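Local coordinates for flagellar biosynthesis protein FlhF (Bacillus subtilis, PDB 2PX0) that binds GTP as an SRP-family GTPase, forms a homodimer with the nucleotide bound, and is necessary for flagellar biosynthesis, at residues A[134-139]-A[182-187]; A[213-218]-A[240-245]. All blocks are in the same frame, centred on the assembly; numbering follows the deposited sequence.

Interaction 1. Residues A[134-139]-A[182-187]; sequences HKKIAF and EYDHVF
Asp184 reaches across to the backbone of Lys136 and takes its amide on OD2: Lys136 N to Asp184 OD2 is 2.7 Å, with an N-H...O angle of 163°, and the donor comes from the anti side of the carboxylate, somewhat out of its plane. With CG anti to the carbonyl carbon (chi1 -61°), the carboxylate lies beside its own backbone N, which gives a weak bond to Lys136 O. The Lys136 side chain, bent at chi3 (-64°), sends NZ to Glu182 O, a hydrogen bond of 3.1 Å with the donor above the carbonyl plane. Lys135 passes the His185 ring at a slant, Lys135 CD 3.4 Å from His185 CE1.

Further in, the two chains run parallel as neighbouring strands of the SRP GTPase sheet, 137-141 being its outermost strand within this chain. Phe187 N donates to Ala138 O at 2.9 Å, whereas the bond from Ala138 N to His185 O is weak and bent. Ile137, Phe139, His185 and Phe187 share one face. There the CG2 methyl of Ile137 sits 3.6 Å from CD1 of Phe187, while the Phe139 ring brings CE1 to 3.9 Å from CB of Phe187. Ala138 and Val186 point to the other face, where Ala138 CB lies 3.8 Å from CD2 of Tyr183.

Helix 118-132 covers the first face: Ile137 packs on Met130, and Phe139 and Phe187 both meet Leu122. Tyr183 meets the Phe180 ring edge-to-face, and Phe180 also touches Ala138. On its far side, strand 185-189 bonds through Val186 to Lys106 and Ile108.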
loop_
_atom_site.group_PDB
_atom_site.type_symbol
_atom_site.label_atom_id
_atom_site.label_comp_id
_atom_site.label_asym_id
_atom_site.label_seq_id
_atom_site.Cartn_x
_atom_site.Cartn_y
_atom_site.Cartn_z
ATOM N N HIS A 134 3.659 -25.882 -18.921
ATOM C CA HIS A 134 4.806 -26.484 -19.601
ATOM C C HIS A 134 5.448 -25.535 -20.606
ATOM O O HIS A 134 5.353 -25.762 -21.811
ATOM C CB HIS A 134 4.375 -27.753 -20.341
ATOM C CG HIS A 134 3.506 -28.665 -19.532
ATOM N ND1 HIS A 134 3.942 -29.282 -18.379
ATOM C CD2 HIS A 134 2.225 -29.066 -19.713
ATOM C CE1 HIS A 134 2.966 -30.023 -17.884
ATOM N NE2 HIS A 134 1.913 -29.910 -18.674
ATOM N N LYS A 135 6.109 -24.485 -20.127
ATOM C CA LYS A 135 6.744 -23.537 -21.038
ATOM C C LYS A 135 8.174 -23.165 -20.680
ATOM O O LYS A 135 8.595 -23.298 -19.538
ATOM C CB LYS A 135 5.905 -22.260 -21.141
ATOM C CG LYS A 135 4.584 -22.450 -21.860
ATOM C CD LYS A 135 3.843 -21.138 -22.004
ATOM C CE LYS A 135 2.522 -21.343 -22.732
ATOM N NZ LYS A 135 2.732 -21.882 -24.106
ATOM N N LYS A 136 8.917 -22.716 -21.685
ATOM C CA LYS A 136 10.293 -22.290 -21.494
ATOM C C LYS A 136 10.236 -20.880 -20.957
ATOM O O LYS A 136 9.964 -19.934 -21.700
ATOM C CB LYS A 136 11.072 -22.284 -22.815
ATOM C CG LYS A 136 11.677 -23.620 -23.212
ATOM C CD LYS A 136 12.552 -23.470 -24.449
ATOM C CE LYS A 136 11.731 -23.033 -25.675
ATOM N NZ LYS A 136 12.575 -22.879 -26.901
ATOM N N ILE A 137 10.508 -20.748 -19.665
ATOM C CA ILE A 137 10.483 -19.465 -18.992
ATOM C C ILE A 137 11.856 -18.811 -18.957
ATOM O O ILE A 137 12.885 -19.478 -18.964
ATOM C CB ILE A 137 9.983 -19.649 -17.552
ATOM C CG1 ILE A 137 8.655 -20.398 -17.568
ATOM C CG2 ILE A 137 9.800 -18.319 -16.881
ATOM C CD1 ILE A 137 7.622 -19.788 -18.500
ATOM N N ALA A 138 11.856 -17.489 -18.922
ATOM C CA ALA A 138 13.088 -16.717 -18.847
ATOM C C ALA A 138 12.785 -15.500 -17.976
ATOM O O ALA A 138 11.625 -15.120 -17.819
ATOM C CB ALA A 138 13.516 -16.276 -20.231
ATOM N N PHE A 139 13.821 -14.899 -17.402
ATOM C CA PHE A 139 13.643 -13.727 -16.558
ATOM C C PHE A 139 14.522 -12.587 -17.014
ATOM O O PHE A 139 15.449 -12.783 -17.787
ATOM C CB PHE A 139 13.974 -14.062 -15.114
ATOM C CG PHE A 139 12.870 -14.750 -14.391
ATOM C CD1 PHE A 139 11.727 -14.046 -14.011
ATOM C CD2 PHE A 139 12.973 -16.092 -14.056
ATOM C CE1 PHE A 139 10.694 -14.674 -13.300
ATOM C CE2 PHE A 139 11.951 -16.731 -13.347
ATOM C CZ PHE A 139 10.809 -16.021 -12.968
ATOM N N GLU A 182 14.611 -16.891 -28.104
ATOM C CA GLU A 182 14.253 -18.284 -28.332
ATOM C C GLU A 182 13.252 -18.833 -27.317
ATOM O O GLU A 182 12.615 -19.861 -27.561
ATOM C CB GLU A 182 15.519 -19.146 -28.312
ATOM C CG GLU A 182 16.588 -18.755 -29.345
ATOM C CD GLU A 182 16.201 -19.109 -30.780
ATOM O OE1 GLU A 182 15.227 -18.524 -31.307
ATOM O OE2 GLU A 182 16.875 -19.974 -31.381
ATOM N N TYR A 183 13.112 -18.155 -26.184
ATOM C CA TYR A 183 12.196 -18.603 -25.137
ATOM C C TYR A 183 10.738 -18.228 -25.395
ATOM O O TYR A 183 10.452 -17.272 -26.112
ATOM C CB TYR A 183 12.638 -18.038 -23.783
ATOM C CG TYR A 183 13.929 -18.626 -23.282
ATOM C CD1 TYR A 183 15.128 -18.366 -23.932
ATOM C CD2 TYR A 183 13.944 -19.485 -22.184
ATOM C CE1 TYR A 183 16.309 -18.951 -23.512
ATOM C CE2 TYR A 183 15.127 -20.079 -21.753
ATOM C CZ TYR A 183 16.302 -19.809 -22.425
ATOM O OH TYR A 183 17.474 -20.414 -22.034
ATOM N N ASP A 184 9.816 -18.984 -24.807
ATOM C CA ASP A 184 8.404 -18.689 -24.987
ATOM C C ASP A 184 8.089 -17.345 -24.357
ATOM O O ASP A 184 7.856 -16.348 -25.044
ATOM C CB ASP A 184 7.529 -19.752 -24.324
ATOM C CG ASP A 184 7.744 -21.127 -24.903
ATOM O OD1 ASP A 184 7.824 -21.251 -26.148
ATOM O OD2 ASP A 184 7.824 -22.091 -24.113
ATOM N N HIS A 185 8.097 -17.336 -23.031
ATOM C CA HIS A 185 7.802 -16.140 -22.263
ATOM C C HIS A 185 9.006 -15.649 -21.477
ATOM O O HIS A 185 9.818 -16.438 -20.977
ATOM C CB HIS A 185 6.651 -16.430 -21.308
ATOM C CG HIS A 185 5.396 -16.856 -22.000
ATOM N ND1 HIS A 185 4.370 -17.506 -21.351
ATOM C CD2 HIS A 185 5.000 -16.719 -23.287
ATOM C CE1 HIS A 185 3.396 -17.754 -22.208
ATOM N NE2 HIS A 185 3.753 -17.286 -23.389
ATOM N N VAL A 186 9.117 -14.332 -21.374
ATOM C CA VAL A 186 10.202 -13.714 -20.638
ATOM C C VAL A 186 9.559 -12.746 -19.648
ATOM O O VAL A 186 8.960 -11.738 -20.034
ATOM C CB VAL A 186 11.123 -12.945 -21.575
ATOM C CG1 VAL A 186 12.374 -12.535 -20.836
ATOM C CG2 VAL A 186 11.449 -13.792 -22.781
ATOM N N PHE A 187 9.671 -13.064 -18.366
ATOM C CA PHE A 187 9.086 -12.224 -17.336
ATOM C C PHE A 187 10.032 -11.121 -16.848
ATOM O O PHE A 187 11.057 -11.389 -16.208
ATOM C CB PHE A 187 8.609 -13.101 -16.175
ATOM C CG PHE A 187 7.550 -14.095 -16.571
ATOM C CD1 PHE A 187 7.894 -15.280 -17.222
ATOM C CD2 PHE A 187 6.200 -13.820 -16.356
ATOM C CE1 PHE A 187 6.904 -16.184 -17.657
ATOM C CE2 PHE A 187 5.205 -14.718 -16.790
ATOM C CZ PHE A 187 5.561 -15.900 -17.443
#

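Interaction 2. Residues A[213-218]-A[240-245]; sequences SIQSFL and PVNQYI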
loop_
_atom_site.group_PDB
_atom_site.type_symbol
_atom_site.label_atom_id
_atom_site.label_comp_id
_atom_site.label_asym_id
_atom_site.label_seq_id
_atom_site.Cartn_x
_atom_site.Cartn_y
_atom_site.Cartn_z
ATOM N N SER A 213 5.854 -7.244 -29.502
ATOM C CA SER A 213 6.332 -8.347 -28.666
ATOM C C SER A 213 5.991 -8.285 -27.168
ATOM O O SER A 213 5.889 -9.323 -26.517
ATOM C CB SER A 213 7.854 -8.496 -28.839
ATOM O OG SER A 213 8.539 -7.261 -28.624
ATOM N N ILE A 214 5.808 -7.083 -26.630
ATOM C CA ILE A 214 5.516 -6.911 -25.208
ATOM C C ILE A 214 4.032 -6.877 -24.813
ATOM O O ILE A 214 3.172 -6.500 -25.606
ATOM C CB ILE A 214 6.213 -5.637 -24.674
ATOM C CG1 ILE A 214 7.723 -5.867 -24.635
ATOM C CG2 ILE A 214 5.709 -5.290 -23.294
ATOM C CD1 ILE A 214 8.503 -4.714 -24.013
ATOM N N GLN A 215 3.755 -7.279 -23.572
ATOM C CA GLN A 215 2.401 -7.309 -23.004
ATOM C C GLN A 215 2.497 -6.812 -21.546
ATOM O O GLN A 215 2.549 -7.620 -20.616
ATOM C CB GLN A 215 1.864 -8.750 -23.044
ATOM C CG GLN A 215 0.403 -8.922 -22.641
ATOM C CD GLN A 215 -0.055 -10.368 -22.755
ATOM O OE1 GLN A 215 0.147 -11.011 -23.786
ATOM N NE2 GLN A 215 -0.683 -10.881 -21.703
ATOM N N SER A 216 2.510 -5.490 -21.360
ATOM C CA SER A 216 2.644 -4.865 -20.038
ATOM C C SER A 216 1.442 -4.938 -19.097
ATOM O O SER A 216 0.292 -5.001 -19.535
ATOM C CB SER A 216 3.056 -3.405 -20.203
ATOM O OG SER A 216 2.093 -2.693 -20.968
ATOM N N PHE A 217 1.733 -4.891 -17.796
ATOM C CA PHE A 217 0.720 -4.996 -16.744
ATOM C C PHE A 217 0.941 -3.997 -15.613
ATOM O O PHE A 217 1.905 -4.130 -14.861
ATOM C CB PHE A 217 0.759 -6.401 -16.155
ATOM C CG PHE A 217 0.258 -7.466 -17.086
ATOM C CD1 PHE A 217 -1.106 -7.720 -17.194
ATOM C CD2 PHE A 217 1.152 -8.204 -17.859
ATOM C CE1 PHE A 217 -1.571 -8.687 -18.053
ATOM C CE2 PHE A 217 0.704 -9.172 -18.721
ATOM C CZ PHE A 217 -0.667 -9.419 -18.822
ATOM N N LEU A 218 0.039 -3.027 -15.469
ATOM C CA LEU A 218 0.180 -2.020 -14.426
ATOM C C LEU A 218 -0.242 -2.575 -13.067
ATOM O O LEU A 218 -1.406 -2.901 -12.851
ATOM C CB LEU A 218 -0.638 -0.783 -14.786
ATOM C CG LEU A 218 -0.655 0.347 -13.746
ATOM C CD1 LEU A 218 0.744 0.901 -13.502
ATOM C CD2 LEU A 218 -1.560 1.446 -14.235
ATOM N N PRO A 240 1.793 2.647 -22.825
ATOM C CA PRO A 240 0.690 1.729 -23.100
ATOM C C PRO A 240 0.568 0.609 -22.065
ATOM O O PRO A 240 1.571 0.047 -21.629
ATOM C CB PRO A 240 1.039 1.201 -24.487
ATOM C CG PRO A 240 2.526 1.099 -24.411
ATOM C CD PRO A 240 2.909 2.417 -23.758
ATOM N N VAL A 241 -0.664 0.283 -21.690
ATOM C CA VAL A 241 -0.919 -0.768 -20.715
ATOM C C VAL A 241 -2.031 -1.692 -21.218
ATOM O O VAL A 241 -3.100 -1.229 -21.606
ATOM C CB VAL A 241 -1.331 -0.153 -19.369
ATOM C CG1 VAL A 241 -1.679 -1.233 -18.381
ATOM C CG2 VAL A 241 -0.209 0.700 -18.833
ATOM N N ASN A 242 -1.774 -2.995 -21.207
ATOM C CA ASN A 242 -2.744 -3.995 -21.657
ATOM C C ASN A 242 -3.847 -4.310 -20.633
ATOM O O ASN A 242 -5.037 -4.234 -20.937
ATOM C CB ASN A 242 -2.033 -5.311 -22.002
ATOM C CG ASN A 242 -0.934 -5.137 -23.023
ATOM O OD1 ASN A 242 0.028 -4.391 -22.805
ATOM N ND2 ASN A 242 -1.063 -5.837 -24.149
ATOM N N GLN A 243 -3.439 -4.679 -19.424
ATOM C CA GLN A 243 -4.371 -5.043 -18.364
ATOM C C GLN A 243 -3.999 -4.361 -17.064
ATOM O O GLN A 243 -3.198 -3.437 -17.043
ATOM C CB GLN A 243 -4.340 -6.555 -18.131
ATOM C CG GLN A 243 -4.778 -7.399 -19.304
ATOM C CD GLN A 243 -6.272 -7.408 -19.452
ATOM O OE1 GLN A 243 -6.996 -7.899 -18.575
ATOM N NE2 GLN A 243 -6.753 -6.859 -20.565
ATOM N N TYR A 244 -4.570 -4.859 -15.975
ATOM C CA TYR A 244 -4.333 -4.327 -14.640
ATOM C C TYR A 244 -4.160 -5.473 -13.645
ATOM O O TYR A 244 -4.821 -6.515 -13.747
ATOM C CB TYR A 244 -5.546 -3.548 -14.161
ATOM C CG TYR A 244 -5.615 -2.079 -14.447
ATOM C CD1 TYR A 244 -4.558 -1.232 -14.135
ATOM C CD2 TYR A 244 -6.811 -1.508 -14.872
ATOM C CE1 TYR A 244 -4.702 0.155 -14.226
ATOM C CE2 TYR A 244 -6.962 -0.135 -14.965
ATOM C CZ TYR A 244 -5.910 0.689 -14.637
ATOM O OH TYR A 244 -6.091 2.041 -14.713
ATOM N N ILE A 245 -3.301 -5.270 -12.656
ATOM C CA ILE A 245 -3.126 -6.275 -11.620
ATOM C C ILE A 245 -3.369 -5.621 -10.257
ATOM O O ILE A 245 -2.665 -4.683 -9.848
ATOM C CB ILE A 245 -1.742 -6.914 -11.685
ATOM C CG1 ILE A 245 -1.589 -7.619 -13.034
ATOM C CG2 ILE A 245 -1.589 -7.934 -10.575
ATOM C CD1 ILE A 245 -0.265 -8.333 -13.233
#
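Leu218 and Ile245 are joined by a nearly straight backbone bond: Ile245 N donates to Leu218 O at 3.0 Å and 167°, from above the carbonyl plane. Nearer the start of the segments, Asn242 N gives Ser216 O a weak bond. Ser216 also uses its side chain. Its OG stands between the backbone N and the carbonyl carbon (chi1 59°) and donates to Pro240 O at 2.9 Å, a side-chain-to-backbone bond that ties Ser216 to the loop ahead of strand 243-247.

Apolar contacts occupy both faces. On one, the Phe217 ring runs alongside Gln243, both heading in the same direction, with Phe217 CE1 3.5 Å from Gln243 CB, while the CD1 methyl of Ile245 reaches CB of Phe217 at 3.6 Å. On the other, Leu218 CG is anti to the backbone N (chi1 177°), and the side chain follows Tyr244 with methyl CD2 at the ring edge, 3.4 Å from Tyr244 CE1. From the loop before the strand, Val241 CG1 meets Leu218 CB at 3.8 Å.

These are the two strands of a right-handed beta-alpha-beta unit, with helix 226-232 as the crossover, in the P-loop GTPase fold. Leu218 touches the Walker A region, and Ile245 lies two residues before Thr247, part of a probable GTP-binding segment.

The amide ends of Gln215 and Gln243 bond elsewhere, Gln215 to Pro102, His104 and Ser105, Gln243 to Lys98. Hydrocarbon contacts from Phe217, Leu218 and Ile245 thus sit beside buried polar side chains that bond to backbone groups: Ser216 OG across the contact, the two glutamines in the segment leading into strand 107-112.

How the interactions relate
After the N-terminal helices between 41 and 90, the chain forms strand 107-112 and helix 118-132 before reaching interaction 1, which pairs strand 137-141 with 185-189 and closes a loop holding helices 149-157 and 170-179. Helix 198-207 then leads to interaction 2, whose shorter loop carries helix 226-232 between strands 214-221 and 243-247. The contacts follow in series, neither nested nor crossed. The centres of interactions 1 and 2 are about 17 Å apart, and the two do not touch. The pairings lie to either side of strand 107-112, which leads into the P-loop, in one parallel sheet, with 271-272 beyond 243-247.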